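Local coordinates for protein aminotransferase (Helicobacter pylori, PDB 2FNU) that catalyses the pyridoxal phosphate-dependent amino transfer that makes UDP-4-amino-4,6-dideoxy-N-acetyl-beta-L-altrosamine, the second step of pseudaminic acid biosynthesis for flagellin modification, at residues B[193-198]-B[202-207]; B[65-70]-B[122-127]; B[35-40]-B[185-190]. All blocks are in the same frame, centred on the assembly; numbering follows the deposited sequence.

From the N terminus, residues 35-40 of helix 32-45 come first. Contact 3 closes the longest loop, bringing this helix against residues 185-190, which lie between strands 174-178 and 191-195. Contact 2 is nested inside that loop. It ties Phe67 and Ser68, near the C-terminal end of helix 56-66, to strand 122-128. Contact 1 follows in series. Its first segment, 193-198, begins just after residues 185-190, and it folds helix 198-208 back on strand 191-195. Contacts 1 and 2 reach the same mixed sheet and touch, with Lys203 NZ close to Asn66 O. Contacts 2 and 3 do not meet; their nearest atoms are about 14 Å apart.

Contact 1. Residues B[193-198]-B[202-207]; sequences VVTNDS and EKMKLF
Val193 and Met204 meet at about a right angle. The thioether end of Met204 lies across the isopropyl group of Val193. Met204 CE comes within 3.5 Å of Val193 CG1, and Met204 SD is 3.7 Å from Val193 CG1. This methyl sits anti to the backbone N of Val193, and it is the branch that does the touching. The Met204 chain is extended at chi2 and bends at chi3 (-60°), which turns CE toward the strand. Thr195, two residues along, adds a second methyl: Thr195 CG2 is 4.1 Å from Met204 CE. The hydroxyl of Thr195 bonds to the backbone instead. Thr195 OG1 accepts from Asp197 N at 3.0 Å, which makes an ST turn, and it also bonds to Leu173 O. Strand 191-195 belongs to the large mixed sheet of the fold type I domain of pyridoxal phosphate enzymes, to which this family belongs. The chain leaves it through a short turn, with Asp197 at the N-cap position, and helix 198-208 packs back on the sheet. Helix 56-66 packs beside it, with Ala59 against Val193 and Thr62 against Met204. In the first turn of helix 198-208, Glu202 N bonds to Ser198 O at 3.0 Å with an N-H...O angle of 164°. Glu202 CG, beside its own backbone N (chi1 -60°), lies 3.3 Å from Ser198 O. Ser198 OG bonds to His49 NE2, so the hydroxyl is held by the neighbouring strand 49-53.

Contact 2. Residues B[65-70]-B[122-127]; sequences RNFSEF and TKAIVS
Lys123 reaches across to Phe67 and Ser68 from near the start of strand 122-128. This strand belongs to the mixed sheet of the fold type I (aspartate aminotransferase-like) domain, between strands 76-79 and 150-154. Residues 65-70 carry the chain out of helix 56-66, which packs against that sheet. The aliphatic part of Lys123 runs past Phe67 in the opposite direction. Lys123 CG meets the ring at its edge, near the ring plane, 3.7 Å from Phe67 CZ. Beyond CG the chain bends at chi2 (69°) and then extends, which carries the ammonium to Ser68. Packing is tight here: Lys123 CE is 3.4 Å from Ser68 CB. Ser68 CB also lies over one face of the Phe67 ring, toward its rim. The polar end is a short chain of hydrogen bonds. Lys123 NZ donates to Ser68 OG at 2.9 Å, and Ser68 OG donates to Glu69 O. A water accepts from Lys123 NZ at 2.8 Å and donates to Glu69 O at 3.3 Å. Next along the strand comes Ala124. Ile77, Ser150 and Leu152 of the flanking strands join it around the Phe67 ring. Ala124 CB approaches that ring obliquely, 4.1 Å from Phe67 CE1.

Contact 3. Residues B[35-40]-B[185-190]; sequences LLFEEA and ITTAEG
A single aromatic ring makes the whole contact on the helix side: Phe37 alone meets residues 185-190. Its CG is anti to the backbone N (chi1 -174°), which sends the ring out from helix 32-45 toward the loop. Ile185 CD1 lies at the ring edge, near its plane, 4.4 Å from Phe37 CZ. Thr187 CG2 comes in obliquely, 3.9 Å from Phe37 CE2. Bonds within the loop and to Phe179, whose ring also meets Phe37 with the planes at about 45°, help to hold the loop's shape. Thr186 OG1 accepts from Ala188 N at 2.8 Å, an ST turn, and also bonds to Phe179 O. Thr187 OG1 donates to Glu189 O at 2.8 Å from above the carbonyl plane. The loop lies beside the active site: it follows Lys183, the cofactor-attachment lysine, which is not linked to the cofactor here, and Gly190 touches the bound aminopyridoxal phosphate cofactor. Across the helix-loop boundary carbon meets carbon, and the touch is apolar. Thr187 divides its two branches: its methyl packs against Phe37, while its hydroxyl is bonded inside the loop.

Contact 1. Residues B[193-198]-B[202-207]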
loop_
_atom_site.group_PDB
_atom_site.type_symbol
_atom_site.label_atom_id
_atom_site.label_comp_id
_atom_site.label_asym_id
_atom_site.label_seq_id
_atom_site.Cartn_x
_atom_site.Cartn_y
_atom_site.Cartn_z
ATOM N N VAL B 193 2.697 0.700 -12.698
ATOM C CA VAL B 193 1.962 0.411 -13.931
ATOM C C VAL B 193 2.512 1.373 -14.963
ATOM O O VAL B 193 2.608 2.574 -14.704
ATOM C CB VAL B 193 0.438 0.625 -13.848
ATOM C CG1 VAL B 193 -0.214 0.161 -15.188
ATOM C CG2 VAL B 193 -0.188 -0.106 -12.674
ATOM N N VAL B 194 2.908 0.832 -16.109
ATOM C CA VAL B 194 3.310 1.683 -17.246
ATOM C C VAL B 194 2.334 1.462 -18.391
ATOM O O VAL B 194 1.726 0.385 -18.532
ATOM C CB VAL B 194 4.774 1.466 -17.701
ATOM C CG1 VAL B 194 5.719 1.686 -16.499
ATOM C CG2 VAL B 194 4.962 0.075 -18.295
ATOM N N THR B 195 2.138 2.510 -19.183
ATOM C CA THR B 195 1.162 2.437 -20.279
ATOM C C THR B 195 1.459 3.510 -21.306
ATOM O O THR B 195 2.073 4.513 -20.955
ATOM C CB THR B 195 -0.305 2.594 -19.759
ATOM O OG1 THR B 195 -1.220 2.425 -20.845
ATOM C CG2 THR B 195 -0.564 3.955 -19.093
ATOM N N ASN B 196 1.005 3.299 -22.545
ATOM C CA ASN B 196 1.020 4.359 -23.572
ATOM C C ASN B 196 -0.371 4.984 -23.764
ATOM O O ASN B 196 -0.561 5.801 -24.659
ATOM C CB ASN B 196 1.563 3.819 -24.903
ATOM C CG ASN B 196 3.037 3.425 -24.810
ATOM O OD1 ASN B 196 3.808 4.051 -24.069
ATOM N ND2 ASN B 196 3.436 2.384 -25.559
ATOM N N ASP B 197 -1.324 4.604 -22.910
ATOM C CA ASP B 197 -2.693 5.138 -22.946
ATOM C C ASP B 197 -2.855 6.228 -21.896
ATOM O O ASP B 197 -2.906 5.943 -20.695
ATOM C CB ASP B 197 -3.683 3.992 -22.690
ATOM C CG ASP B 197 -5.136 4.401 -22.934
ATOM O OD1 ASP B 197 -5.639 5.337 -22.279
ATOM O OD2 ASP B 197 -5.771 3.793 -23.816
ATOM N N SER B 198 -2.934 7.480 -22.348
ATOM C CA SER B 198 -2.985 8.611 -21.426
ATOM C C SER B 198 -4.253 8.649 -20.572
ATOM O O SER B 198 -4.185 9.012 -19.386
ATOM C CB SER B 198 -2.841 9.936 -22.185
ATOM O OG SER B 198 -1.592 9.980 -22.860
ATOM N N GLU B 202 -4.258 8.609 -16.434
ATOM C CA GLU B 202 -4.894 9.596 -15.566
ATOM C C GLU B 202 -5.931 8.954 -14.628
ATOM O O GLU B 202 -6.062 9.385 -13.474
ATOM C CB GLU B 202 -5.516 10.733 -16.387
ATOM C CG GLU B 202 -4.515 11.502 -17.258
ATOM C CD GLU B 202 -3.459 12.275 -16.467
ATOM O OE1 GLU B 202 -3.618 12.488 -15.241
ATOM O OE2 GLU B 202 -2.439 12.656 -17.080
ATOM N N LYS B 203 -6.654 7.939 -15.111
ATOM C CA LYS B 203 -7.648 7.250 -14.247
ATOM C C LYS B 203 -6.948 6.519 -13.092
ATOM O O LYS B 203 -7.390 6.580 -11.928
ATOM C CB LYS B 203 -8.453 6.225 -15.033
ATOM C CG LYS B 203 -9.649 6.771 -15.759
ATOM C CD LYS B 203 -10.372 5.675 -16.530
ATOM C CE LYS B 203 -11.105 4.703 -15.607
ATOM N NZ LYS B 203 -12.011 3.736 -16.352
ATOM N N MET B 204 -5.865 5.815 -13.421
ATOM C CA MET B 204 -5.093 5.102 -12.396
ATOM C C MET B 204 -4.447 6.035 -11.383
ATOM O O MET B 204 -4.368 5.715 -10.194
ATOM C CB MET B 204 -4.033 4.233 -13.066
ATOM C CG MET B 204 -4.649 3.104 -13.889
ATOM S SD MET B 204 -3.427 1.897 -14.488
ATOM C CE MET B 204 -2.353 2.956 -15.498
ATOM N N LYS B 205 -4.002 7.195 -11.857
ATOM C CA LYS B 205 -3.368 8.176 -10.995
ATOM C C LYS B 205 -4.321 8.665 -9.905
ATOM O O LYS B 205 -3.940 8.744 -8.734
ATOM C CB LYS B 205 -2.841 9.335 -11.849
ATOM C CG LYS B 205 -2.004 10.364 -11.117
ATOM C CD LYS B 205 -1.533 11.429 -12.126
ATOM C CE LYS B 205 -0.605 12.437 -11.490
ATOM N NZ LYS B 205 0.042 13.254 -12.557
ATOM N N LEU B 206 -5.564 8.960 -10.275
ATOM C CA LEU B 206 -6.552 9.354 -9.271
ATOM C C LEU B 206 -6.875 8.193 -8.321
ATOM O O LEU B 206 -7.018 8.401 -7.102
ATOM C CB LEU B 206 -7.821 9.870 -9.942
ATOM C CG LEU B 206 -7.634 11.203 -10.657
ATOM C CD1 LEU B 206 -8.753 11.380 -11.657
ATOM C CD2 LEU B 206 -7.608 12.345 -9.624
ATOM N N PHE B 207 -6.979 6.983 -8.878
ATOM C CA PHE B 207 -7.346 5.800 -8.067
ATOM C C PHE B 207 -6.296 5.519 -7.004
ATOM O O PHE B 207 -6.620 5.013 -5.914
ATOM C CB PHE B 207 -7.498 4.600 -8.989
ATOM C CG PHE B 207 -8.108 3.376 -8.346
ATOM C CD1 PHE B 207 -7.290 2.357 -7.828
ATOM C CD2 PHE B 207 -9.500 3.202 -8.326
ATOM C CE1 PHE B 207 -7.852 1.193 -7.293
ATOM C CE2 PHE B 207 -10.068 2.060 -7.788
ATOM C CZ PHE B 207 -9.242 1.056 -7.267
#

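Contact 2. Residues B[65-70]-B[122-127]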
loop_
_atom_site.group_PDB
_atom_site.type_symbol
_atom_site.label_atom_id
_atom_site.label_comp_id
_atom_site.label_asym_id
_atom_site.label_seq_id
_atom_site.Cartn_x
_atom_site.Cartn_y
_atom_site.Cartn_z
ATOM N N ARG B 65 -9.025 -2.577 -12.202
ATOM C CA ARG B 65 -10.235 -1.816 -11.903
ATOM C C ARG B 65 -10.471 -0.726 -12.932
ATOM O O ARG B 65 -11.617 -0.294 -13.136
ATOM C CB ARG B 65 -10.151 -1.175 -10.504
ATOM C CG ARG B 65 -10.381 -2.169 -9.350
ATOM C CD ARG B 65 -11.871 -2.563 -9.177
ATOM N NE ARG B 65 -12.704 -1.386 -8.896
ATOM C CZ ARG B 65 -12.810 -0.807 -7.697
ATOM N NH1 ARG B 65 -12.180 -1.306 -6.630
ATOM N NH2 ARG B 65 -13.554 0.290 -7.571
ATOM N N ASN B 66 -9.400 -0.268 -13.579
ATOM C CA ASN B 66 -9.496 0.951 -14.388
ATOM C C ASN B 66 -9.349 0.783 -15.898
ATOM O O ASN B 66 -9.707 1.702 -16.651
ATOM C CB ASN B 66 -8.513 2.019 -13.881
ATOM C CG ASN B 66 -8.915 2.566 -12.524
ATOM O OD1 ASN B 66 -8.385 2.153 -11.480
ATOM N ND2 ASN B 66 -9.864 3.479 -12.522
ATOM N N PHE B 67 -8.839 -0.363 -16.358
ATOM C CA PHE B 67 -8.633 -0.513 -17.813
ATOM C C PHE B 67 -9.955 -0.439 -18.570
ATOM O O PHE B 67 -9.987 -0.053 -19.739
ATOM C CB PHE B 67 -7.829 -1.786 -18.149
ATOM C CG PHE B 67 -8.647 -3.048 -18.170
ATOM C CD1 PHE B 67 -9.030 -3.631 -19.389
ATOM C CD2 PHE B 67 -9.000 -3.686 -16.975
ATOM C CE1 PHE B 67 -9.793 -4.798 -19.406
ATOM C CE2 PHE B 67 -9.746 -4.854 -16.981
ATOM C CZ PHE B 67 -10.144 -5.420 -18.213
ATOM N N SER B 68 -11.018 -0.793 -17.864
ATOM C CA SER B 68 -12.389 -0.763 -18.374
ATOM C C SER B 68 -13.342 -0.632 -17.214
ATOM O O SER B 68 -13.038 -1.076 -16.098
ATOM C CB SER B 68 -12.715 -2.070 -19.096
ATOM O OG SER B 68 -14.035 -2.009 -19.632
ATOM N N GLU B 69 -14.511 -0.033 -17.459
ATOM C CA GLU B 69 -15.603 -0.203 -16.504
ATOM C C GLU B 69 -15.997 -1.679 -16.482
ATOM O O GLU B 69 -15.896 -2.372 -17.504
ATOM C CB GLU B 69 -16.804 0.674 -16.872
ATOM C CG GLU B 69 -16.497 2.165 -16.780
ATOM C CD GLU B 69 -17.731 3.022 -16.528
ATOM O OE1 GLU B 69 -18.849 2.618 -16.923
ATOM O OE2 GLU B 69 -17.574 4.111 -15.930
ATOM N N PHE B 70 -16.413 -2.166 -15.320
ATOM C CA PHE B 70 -16.832 -3.554 -15.195
ATOM C C PHE B 70 -18.225 -3.795 -15.762
ATOM O O PHE B 70 -19.148 -3.004 -15.517
ATOM C CB PHE B 70 -16.793 -4.024 -13.745
ATOM C CG PHE B 70 -17.135 -5.470 -13.593
ATOM C CD1 PHE B 70 -16.175 -6.455 -13.813
ATOM C CD2 PHE B 70 -18.430 -5.860 -13.257
ATOM C CE1 PHE B 70 -16.485 -7.787 -13.693
ATOM C CE2 PHE B 70 -18.752 -7.214 -13.134
ATOM C CZ PHE B 70 -17.775 -8.180 -13.347
ATOM N N THR B 122 -15.374 -13.005 -22.573
ATOM C CA THR B 122 -13.950 -12.679 -22.409
ATOM C C THR B 122 -13.707 -11.180 -22.549
ATOM O O THR B 122 -14.141 -10.562 -23.515
ATOM C CB THR B 122 -13.082 -13.448 -23.426
ATOM O OG1 THR B 122 -13.496 -14.820 -23.446
ATOM C CG2 THR B 122 -11.589 -13.376 -23.033
ATOM N N LYS B 123 -12.967 -10.618 -21.590
ATOM C CA LYS B 123 -12.668 -9.190 -21.563
ATOM C C LYS B 123 -11.193 -8.877 -21.856
ATOM O O LYS B 123 -10.867 -7.850 -22.454
ATOM C CB LYS B 123 -13.045 -8.628 -20.184
ATOM C CG LYS B 123 -12.872 -7.131 -20.067
ATOM C CD LYS B 123 -13.896 -6.382 -20.931
ATOM C CE LYS B 123 -13.678 -4.886 -20.820
ATOM N NZ LYS B 123 -14.667 -4.099 -21.615
ATOM N N ALA B 124 -10.300 -9.756 -21.425
ATOM C CA ALA B 124 -8.873 -9.472 -21.526
ATOM C C ALA B 124 -8.075 -10.745 -21.389
ATOM O O ALA B 124 -8.628 -11.781 -20.982
ATOM C CB ALA B 124 -8.446 -8.486 -20.400
ATOM N N ILE B 125 -6.783 -10.643 -21.705
ATOM C CA ILE B 125 -5.824 -11.710 -21.408
ATOM C C ILE B 125 -4.727 -11.099 -20.529
ATOM O O ILE B 125 -4.207 -10.036 -20.876
ATOM C CB ILE B 125 -5.216 -12.313 -22.694
ATOM C CG1 ILE B 125 -6.342 -12.887 -23.573
ATOM C CG2 ILE B 125 -4.151 -13.377 -22.355
ATOM C CD1 ILE B 125 -5.853 -13.529 -24.870
ATOM N N VAL B 126 -4.396 -11.753 -19.406
ATOM C CA VAL B 126 -3.278 -11.302 -18.563
ATOM C C VAL B 126 -2.171 -12.358 -18.631
ATOM O O VAL B 126 -2.354 -13.472 -18.136
ATOM C CB VAL B 126 -3.696 -11.117 -17.078
ATOM C CG1 VAL B 126 -2.458 -10.787 -16.209
ATOM C CG2 VAL B 126 -4.758 -10.023 -16.954
ATOM N N SER B 127 -1.047 -12.010 -19.255
ATOM C CA SER B 127 0.117 -12.896 -19.300
ATOM C C SER B 127 1.115 -12.499 -18.209
ATOM O O SER B 127 1.034 -11.394 -17.658
ATOM C CB SER B 127 0.799 -12.841 -20.676
ATOM O OG SER B 127 1.183 -11.502 -20.989
HETATM O O HOH W 1 -16.840 -4.432 -19.884
#

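Contact 3. Residues B[35-40]-B[185-190]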
loop_
_atom_site.group_PDB
_atom_site.type_symbol
_atom_site.label_atom_id
_atom_site.label_comp_id
_atom_site.label_asym_id
_atom_site.label_seq_id
_atom_site.Cartn_x
_atom_site.Cartn_y
_atom_site.Cartn_z
ATOM N N LEU B 35 7.982 11.418 -8.802
ATOM C CA LEU B 35 7.850 11.894 -10.171
ATOM C C LEU B 35 9.125 11.623 -10.989
ATOM O O LEU B 35 9.044 11.179 -12.147
ATOM C CB LEU B 35 7.543 13.390 -10.168
ATOM C CG LEU B 35 6.190 13.768 -9.566
ATOM C CD1 LEU B 35 6.110 15.286 -9.431
ATOM C CD2 LEU B 35 5.039 13.239 -10.409
ATOM N N LEU B 36 10.293 11.870 -10.392
ATOM C CA LEU B 36 11.548 11.606 -11.081
ATOM C C LEU B 36 11.696 10.120 -11.396
ATOM O O LEU B 36 12.197 9.741 -12.458
ATOM C CB LEU B 36 12.724 12.076 -10.231
ATOM C CG LEU B 36 12.958 13.577 -10.088
ATOM C CD1 LEU B 36 13.997 13.823 -9.012
ATOM C CD2 LEU B 36 13.409 14.166 -11.439
ATOM N N PHE B 37 11.277 9.273 -10.461
ATOM C CA PHE B 37 11.344 7.817 -10.666
ATOM C C PHE B 37 10.435 7.386 -11.818
ATOM O O PHE B 37 10.842 6.602 -12.682
ATOM C CB PHE B 37 10.985 7.120 -9.346
ATOM C CG PHE B 37 11.156 5.598 -9.346
ATOM C CD1 PHE B 37 12.062 4.931 -10.188
ATOM C CD2 PHE B 37 10.415 4.841 -8.448
ATOM C CE1 PHE B 37 12.189 3.530 -10.121
ATOM C CE2 PHE B 37 10.537 3.467 -8.376
ATOM C CZ PHE B 37 11.404 2.799 -9.213
ATOM N N GLU B 38 9.216 7.916 -11.839
ATOM C CA GLU B 38 8.288 7.654 -12.934
ATOM C C GLU B 38 8.875 8.110 -14.283
ATOM O O GLU B 38 8.804 7.371 -15.273
ATOM C CB GLU B 38 6.948 8.330 -12.640
ATOM C CG GLU B 38 6.214 7.597 -11.516
ATOM C CD GLU B 38 5.012 8.357 -10.969
ATOM O OE1 GLU B 38 4.292 7.759 -10.136
ATOM O OE2 GLU B 38 4.766 9.527 -11.370
ATOM N N GLU B 39 9.446 9.315 -14.320
ATOM C CA GLU B 39 10.084 9.817 -15.544
ATOM C C GLU B 39 11.248 8.928 -15.963
ATOM O O GLU B 39 11.414 8.643 -17.157
ATOM C CB GLU B 39 10.556 11.259 -15.348
ATOM C CG GLU B 39 9.385 12.243 -15.295
ATOM C CD GLU B 39 9.722 13.606 -14.704
ATOM O OE1 GLU B 39 8.784 14.420 -14.580
ATOM O OE2 GLU B 39 10.896 13.869 -14.363
ATOM N N ALA B 40 12.045 8.481 -14.989
ATOM C CA ALA B 40 13.176 7.620 -15.302
ATOM C C ALA B 40 12.717 6.265 -15.857
ATOM O O ALA B 40 13.346 5.681 -16.753
ATOM C CB ALA B 40 14.078 7.463 -14.081
ATOM N N ILE B 185 15.109 -4.748 -9.451
ATOM C CA ILE B 185 15.541 -3.605 -8.628
ATOM C C ILE B 185 14.521 -3.502 -7.518
ATOM O O ILE B 185 13.413 -4.040 -7.643
ATOM C CB ILE B 185 15.625 -2.251 -9.378
ATOM C CG1 ILE B 185 14.242 -1.807 -9.876
ATOM C CG2 ILE B 185 16.707 -2.297 -10.474
ATOM C CD1 ILE B 185 14.200 -0.337 -10.385
ATOM N N THR B 186 14.860 -2.779 -6.455
ATOM C CA THR B 186 13.961 -2.723 -5.305
ATOM C C THR B 186 13.733 -1.334 -4.727
ATOM O O THR B 186 14.596 -0.458 -4.813
ATOM C CB THR B 186 14.441 -3.652 -4.168
ATOM O OG1 THR B 186 13.411 -3.752 -3.181
ATOM C CG2 THR B 186 15.717 -3.099 -3.491
ATOM N N THR B 187 12.551 -1.169 -4.145
ATOM C CA THR B 187 12.212 -0.029 -3.295
ATOM C C THR B 187 11.724 -0.560 -1.926
ATOM O O THR B 187 10.960 0.131 -1.234
ATOM C CB THR B 187 11.117 0.844 -3.963
ATOM O OG1 THR B 187 9.920 0.070 -4.166
ATOM C CG2 THR B 187 11.608 1.345 -5.312
ATOM N N ALA B 188 12.172 -1.778 -1.568
ATOM C CA ALA B 188 11.741 -2.570 -0.393
ATOM C C ALA B 188 10.371 -3.216 -0.603
ATOM O O ALA B 188 10.247 -4.440 -0.561
ATOM C CB ALA B 188 11.786 -1.751 0.919
ATOM N N GLU B 189 9.347 -2.387 -0.775
ATOM C CA GLU B 189 8.076 -2.808 -1.386
ATOM C C GLU B 189 7.799 -1.745 -2.426
ATOM O O GLU B 189 8.077 -0.563 -2.220
ATOM C CB GLU B 189 6.916 -2.828 -0.384
ATOM C CG GLU B 189 7.056 -3.858 0.757
ATOM C CD GLU B 189 6.556 -5.252 0.393
ATOM O OE1 GLU B 189 6.159 -5.504 -0.787
ATOM O OE2 GLU B 189 6.610 -6.122 1.293
ATOM N N GLY B 190 7.254 -2.154 -3.547
ATOM C CA GLY B 190 6.836 -1.181 -4.549
ATOM C C GLY B 190 6.377 -1.838 -5.825
ATOM O O GLY B 190 6.622 -3.027 -6.050
#